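Local coordinates for conserved exported protein (Bacteroides fragilis, PDB 3CLW) that is of unestablished function but probably hydrolyses O-glycosyl bonds, as expected of a TIM-barrel glycoside hydrolase of family 30, at residues H253-K258 with Y262-F267; R209-L214 with T225-P230. All blocks are in the same frame, centred on the assembly; numbering follows the deposited sequence.

Contact 1 (H253-K258 with Y262-F267); sequences HSMFYK and YSVLKF
One face of the F256 ring receives the CG2 methyl of V264, a CH-pi contact with CG2 4.3 Å from the ring centroid and displaced toward the rim, while L265 CD2 comes in obliquely on CD2 of the same ring. The Y262 ring turns an edge to the helix: S254 OG lies near its plane, 3.4 Å from Y262 CD2. Between these two aromatic groups the backbones are tied by hydrogen bonds. V264 N donates to M255 O at 3.0 Å, nearly straight at 168° and on a lone pair of the carbonyl. Y262 N reaches S254 O at 2.9 Å along a more bent path, tilted from the carbonyl plane. Farther along, with OG anti to the backbone N (chi1 -175°), S263 donates its hydroxyl to Y257 O at 2.7 Å, meeting that oxygen from above the carbonyl plane. The carbonyl oxygens of S254, M255 and Y257 thus each receive a donor from the returning chain. M255 bends at chi3 and lays CE against V264 CG1, 3.8 Å away. Helix 251-256 and the loop leading to strand 270-276 are joined in this way. Toward the barrel, F256 packs on L270 and V274 of that strand, whereas S254 and Y262 touch K204 of helix 204-221.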
# COMPACT_ATOMS: atom_id res chain seq x y z
N HIS A 253 -7.76 -15.38 13.47
CA HIS A 253 -8.26 -16.02 14.69
C HIS A 253 -7.18 -16.25 15.73
O HIS A 253 -7.41 -16.08 16.93
CB HIS A 253 -9.03 -17.32 14.39
CG HIS A 253 -10.42 -17.09 13.89
ND1 HIS A 253 -11.50 -16.93 14.72
CD2 HIS A 253 -10.90 -16.97 12.63
CE1 HIS A 253 -12.59 -16.75 14.01
NE2 HIS A 253 -12.26 -16.76 12.73
N SER A 254 -5.99 -16.60 15.25
CA SER A 254 -4.90 -16.94 16.13
C SER A 254 -4.25 -15.71 16.77
O SER A 254 -3.78 -15.78 17.90
CB SER A 254 -3.87 -17.74 15.37
OG SER A 254 -2.76 -17.99 16.19
N MET A 255 -4.26 -14.58 16.04
CA MET A 255 -3.55 -13.35 16.45
C MET A 255 -4.49 -12.19 16.82
O MET A 255 -4.15 -11.36 17.67
CB MET A 255 -2.51 -12.90 15.38
CG MET A 255 -1.39 -13.94 15.09
SD MET A 255 0.19 -13.42 14.34
CE MET A 255 1.00 -12.85 15.82
N PHE A 256 -5.67 -12.13 16.18
CA PHE A 256 -6.55 -10.99 16.36
C PHE A 256 -7.94 -11.33 16.96
O PHE A 256 -8.89 -10.55 16.82
CB PHE A 256 -6.64 -10.19 15.05
CG PHE A 256 -5.34 -9.50 14.66
CD1 PHE A 256 -4.40 -10.14 13.87
CD2 PHE A 256 -5.06 -8.19 15.10
CE1 PHE A 256 -3.19 -9.49 13.51
CE2 PHE A 256 -3.87 -7.54 14.74
CZ PHE A 256 -2.93 -8.19 13.96
N TYR A 257 -8.02 -12.49 17.61
CA TYR A 257 -9.11 -12.82 18.56
C TYR A 257 -8.52 -12.91 19.96
O TYR A 257 -7.35 -13.23 20.13
CB TYR A 257 -9.80 -14.14 18.20
CG TYR A 257 -10.93 -13.98 17.21
CD1 TYR A 257 -12.23 -14.38 17.53
CD2 TYR A 257 -10.70 -13.42 15.95
CE1 TYR A 257 -13.29 -14.23 16.62
CE2 TYR A 257 -11.72 -13.26 15.05
CZ TYR A 257 -13.02 -13.66 15.37
OH TYR A 257 -14.04 -13.50 14.45
N LYS A 258 -9.32 -12.61 20.97
CA LYS A 258 -8.76 -12.46 22.31
C LYS A 258 -8.33 -13.78 22.90
O LYS A 258 -7.46 -13.82 23.76
CB LYS A 258 -9.67 -11.64 23.22
CG LYS A 258 -10.43 -12.38 24.28
CD LYS A 258 -11.26 -11.38 25.13
CE LYS A 258 -12.03 -12.09 26.29
NZ LYS A 258 -13.33 -12.70 25.85
N TYR A 262 -1.89 -16.96 19.68
CA TYR A 262 -0.88 -15.94 19.65
C TYR A 262 -1.53 -14.58 19.58
O TYR A 262 -1.12 -13.74 18.79
CB TYR A 262 0.02 -16.16 18.45
CG TYR A 262 0.74 -17.47 18.42
CD1 TYR A 262 1.89 -17.66 19.16
CD2 TYR A 262 0.27 -18.52 17.63
CE1 TYR A 262 2.57 -18.87 19.13
CE2 TYR A 262 0.96 -19.74 17.57
CZ TYR A 262 2.10 -19.89 18.34
OH TYR A 262 2.79 -21.06 18.30
N SER A 263 -2.56 -14.40 20.39
CA SER A 263 -3.30 -13.14 20.42
C SER A 263 -2.37 -12.00 20.81
O SER A 263 -1.66 -12.09 21.82
CB SER A 263 -4.50 -13.21 21.37
OG SER A 263 -5.28 -12.01 21.29
N VAL A 264 -2.38 -10.93 20.00
CA VAL A 264 -1.54 -9.74 20.24
C VAL A 264 -2.37 -8.55 20.71
O VAL A 264 -1.83 -7.49 21.01
CB VAL A 264 -0.71 -9.37 18.98
CG1 VAL A 264 0.31 -10.46 18.69
CG2 VAL A 264 -1.61 -9.12 17.74
N LEU A 265 -3.68 -8.76 20.83
CA LEU A 265 -4.64 -7.69 21.10
C LEU A 265 -4.33 -6.92 22.38
O LEU A 265 -4.58 -5.73 22.47
CB LEU A 265 -6.08 -8.25 21.13
CG LEU A 265 -6.74 -8.77 19.83
CD1 LEU A 265 -8.17 -9.24 20.11
CD2 LEU A 265 -6.71 -7.75 18.65
N LYS A 266 -3.74 -7.62 23.34
CA LYS A 266 -3.36 -7.08 24.65
C LYS A 266 -2.24 -6.04 24.63
O LYS A 266 -2.09 -5.27 25.58
CB LYS A 266 -2.93 -8.23 25.56
CG LYS A 266 -1.70 -9.01 25.06
CD LYS A 266 -1.56 -10.34 25.81
CE LYS A 266 -0.29 -11.09 25.39
NZ LYS A 266 -0.14 -12.46 26.01
N PHE A 267 -1.40 -6.07 23.60
CA PHE A 267 -0.26 -5.18 23.55
C PHE A 267 -0.69 -3.75 23.29
O PHE A 267 -1.36 -3.46 22.31
CB PHE A 267 0.77 -5.68 22.56
CG PHE A 267 1.43 -6.98 22.97
CD1 PHE A 267 2.31 -7.02 24.06
CD2 PHE A 267 1.14 -8.16 22.32
CE1 PHE A 267 2.91 -8.22 24.46
CE2 PHE A 267 1.75 -9.36 22.71
CZ PHE A 267 2.63 -9.38 23.78

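Contact 2 (R209-L214 with T225-P230); sequences RMVEEL and TKILIP
In the TIM-barrel domain, helix 204-221 lies against the outer side of strand 226-232, which follows it in the chain, and V211 and L214 are the helix residues that meet the strand here. The short segments run almost exactly antiparallel (174°), with their axes 9.4 Å apart at closest approach, a spacing filled by aliphatic side chains. I227 points toward the helix and supplies most of the strand's share. Its CD1 end reaches L214 CB at 3.6 Å and also comes close to the carbonyl oxygen of V211, so that the methyl lies against helix backbone as well as side chain. The other branch, CG2, faces L214 CD1 at 4.0 Å and V211 CG2 at 4.2 Å, and I227 thereby rests against two residues about one helical turn apart. Of the helix segment, I229, two residues on and on the same side of the strand, meets V211. Here CG1 of I229 stands between the backbone N and the carbonyl carbon (chi1 59°), and both CG2 and CD1 approach V211 CG2, each at 3.9 Å, the two side chains crossing at about a right angle. V211 CG2 therefore touches both isoleucines. No hydrogen bond passes between the segments; apart from the V211 carbonyl oxygen, the touching atoms are aliphatic carbons, and all four residues are buried. L228, between the isoleucines, points away from the helix and packs on F271 and A275 of strand 270-276. The strand itself is paired through its backbone with strand 178-182 on one edge and strand 270-276 on the other, while M210 turns to F157 and F160 of helix 157-173, the preceding helix of the barrel wall.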
# COMPACT_ATOMS: atom_id res chain seq x y z
N ARG A 209 6.52 -12.65 19.23
CA ARG A 209 7.68 -12.14 19.95
C ARG A 209 8.09 -10.77 19.48
O ARG A 209 8.41 -9.92 20.29
CB ARG A 209 8.89 -13.09 19.88
CG ARG A 209 8.84 -14.28 20.80
CD ARG A 209 10.21 -14.96 20.93
NE ARG A 209 11.14 -14.25 21.83
CZ ARG A 209 12.44 -14.54 21.93
NH1 ARG A 209 13.00 -15.49 21.19
NH2 ARG A 209 13.20 -13.87 22.78
N MET A 210 8.10 -10.55 18.15
CA MET A 210 8.45 -9.26 17.61
C MET A 210 7.46 -8.22 18.13
O MET A 210 7.85 -7.15 18.58
CB MET A 210 8.55 -9.30 16.08
CG MET A 210 9.95 -9.78 15.53
SD MET A 210 11.41 -9.08 16.39
CE MET A 210 11.01 -7.32 16.21
N VAL A 211 6.17 -8.54 18.13
CA VAL A 211 5.19 -7.61 18.68
C VAL A 211 5.47 -7.32 20.16
O VAL A 211 5.52 -6.18 20.58
CB VAL A 211 3.74 -8.09 18.47
CG1 VAL A 211 2.77 -7.16 19.17
CG2 VAL A 211 3.43 -8.15 16.99
N GLU A 212 5.72 -8.37 20.93
CA GLU A 212 5.97 -8.25 22.34
C GLU A 212 7.19 -7.37 22.59
O GLU A 212 7.13 -6.43 23.40
CB GLU A 212 6.16 -9.66 22.92
CG GLU A 212 6.59 -9.75 24.37
CD GLU A 212 6.56 -11.22 24.87
OE1 GLU A 212 7.21 -12.12 24.25
OE2 GLU A 212 5.84 -11.47 25.86
N GLU A 213 8.29 -7.64 21.89
CA GLU A 213 9.51 -6.85 22.09
C GLU A 213 9.39 -5.39 21.60
O GLU A 213 9.88 -4.45 22.25
CB GLU A 213 10.72 -7.56 21.46
CG GLU A 213 11.05 -8.91 22.08
CD GLU A 213 11.32 -8.88 23.59
OE1 GLU A 213 11.82 -7.87 24.13
OE2 GLU A 213 11.04 -9.90 24.25
N LEU A 214 8.75 -5.21 20.45
CA LEU A 214 8.50 -3.83 19.94
C LEU A 214 7.63 -3.06 20.92
O LEU A 214 7.91 -1.93 21.24
CB LEU A 214 7.84 -3.86 18.56
CG LEU A 214 8.83 -3.95 17.41
CD1 LEU A 214 8.08 -4.45 16.19
CD2 LEU A 214 9.50 -2.57 17.16
N THR A 225 4.23 5.75 18.31
CA THR A 225 4.35 4.85 17.16
C THR A 225 3.69 3.50 17.45
O THR A 225 3.78 3.01 18.56
CB THR A 225 5.86 4.59 16.79
OG1 THR A 225 6.54 5.84 16.53
CG2 THR A 225 5.97 3.72 15.56
N LYS A 226 3.05 2.89 16.45
CA LYS A 226 2.38 1.63 16.63
C LYS A 226 2.86 0.52 15.69
O LYS A 226 3.44 0.78 14.63
CB LYS A 226 0.88 1.83 16.48
CG LYS A 226 0.24 2.61 17.62
CD LYS A 226 -1.19 2.86 17.28
CE LYS A 226 -1.81 4.03 18.06
NZ LYS A 226 -1.74 3.93 19.56
N ILE A 227 2.59 -0.72 16.09
CA ILE A 227 3.16 -1.91 15.46
C ILE A 227 2.14 -2.53 14.52
O ILE A 227 1.03 -2.84 14.94
CB ILE A 227 3.53 -2.97 16.51
CG1 ILE A 227 4.45 -2.40 17.61
CG2 ILE A 227 4.13 -4.21 15.84
CD1 ILE A 227 4.36 -3.22 18.93
N LEU A 228 2.55 -2.74 13.27
CA LEU A 228 1.68 -3.30 12.24
C LEU A 228 2.19 -4.65 11.75
O LEU A 228 3.35 -4.77 11.34
CB LEU A 228 1.54 -2.33 11.03
CG LEU A 228 0.66 -2.86 9.89
CD1 LEU A 228 -0.81 -3.08 10.32
CD2 LEU A 228 0.72 -2.01 8.61
N ILE A 229 1.29 -5.64 11.77
CA ILE A 229 1.58 -6.99 11.28
C ILE A 229 0.33 -7.48 10.56
O ILE A 229 -0.71 -6.88 10.69
CB ILE A 229 1.97 -7.95 12.49
CG1 ILE A 229 0.83 -8.01 13.51
CG2 ILE A 229 3.26 -7.46 13.16
CD1 ILE A 229 0.77 -9.28 14.31
N PRO A 230 0.39 -8.63 9.86
CA PRO A 230 1.57 -9.45 9.54
C PRO A 230 2.17 -9.28 8.15
O PRO A 230 3.20 -9.90 7.87
CB PRO A 230 1.02 -10.87 9.69
CG PRO A 230 -0.42 -10.72 9.22
CD PRO A 230 -0.87 -9.32 9.52

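In the fold
Contact 2 is the more deeply placed: every touching residue is buried, and a helix meets a barrel strand through aliphatic side chains, with no hydrogen bond. Contact 1 lies farther out and is only partly buried; its centre is about 23 Å from the centre of the chain, against about 18 Å for that of contact 2. It combines three hydrogen bonds to carbonyl oxygens with apolar and CH-pi contacts. The two follow one another along the chain, with centres about 12 Å apart, and they touch directly. Contact 1 thus covers part of the apolar layer between strand 226-232 and helix 204-221, M255 and F256 meeting I229 of the strand and F267 meeting V211 and E212 of the helix.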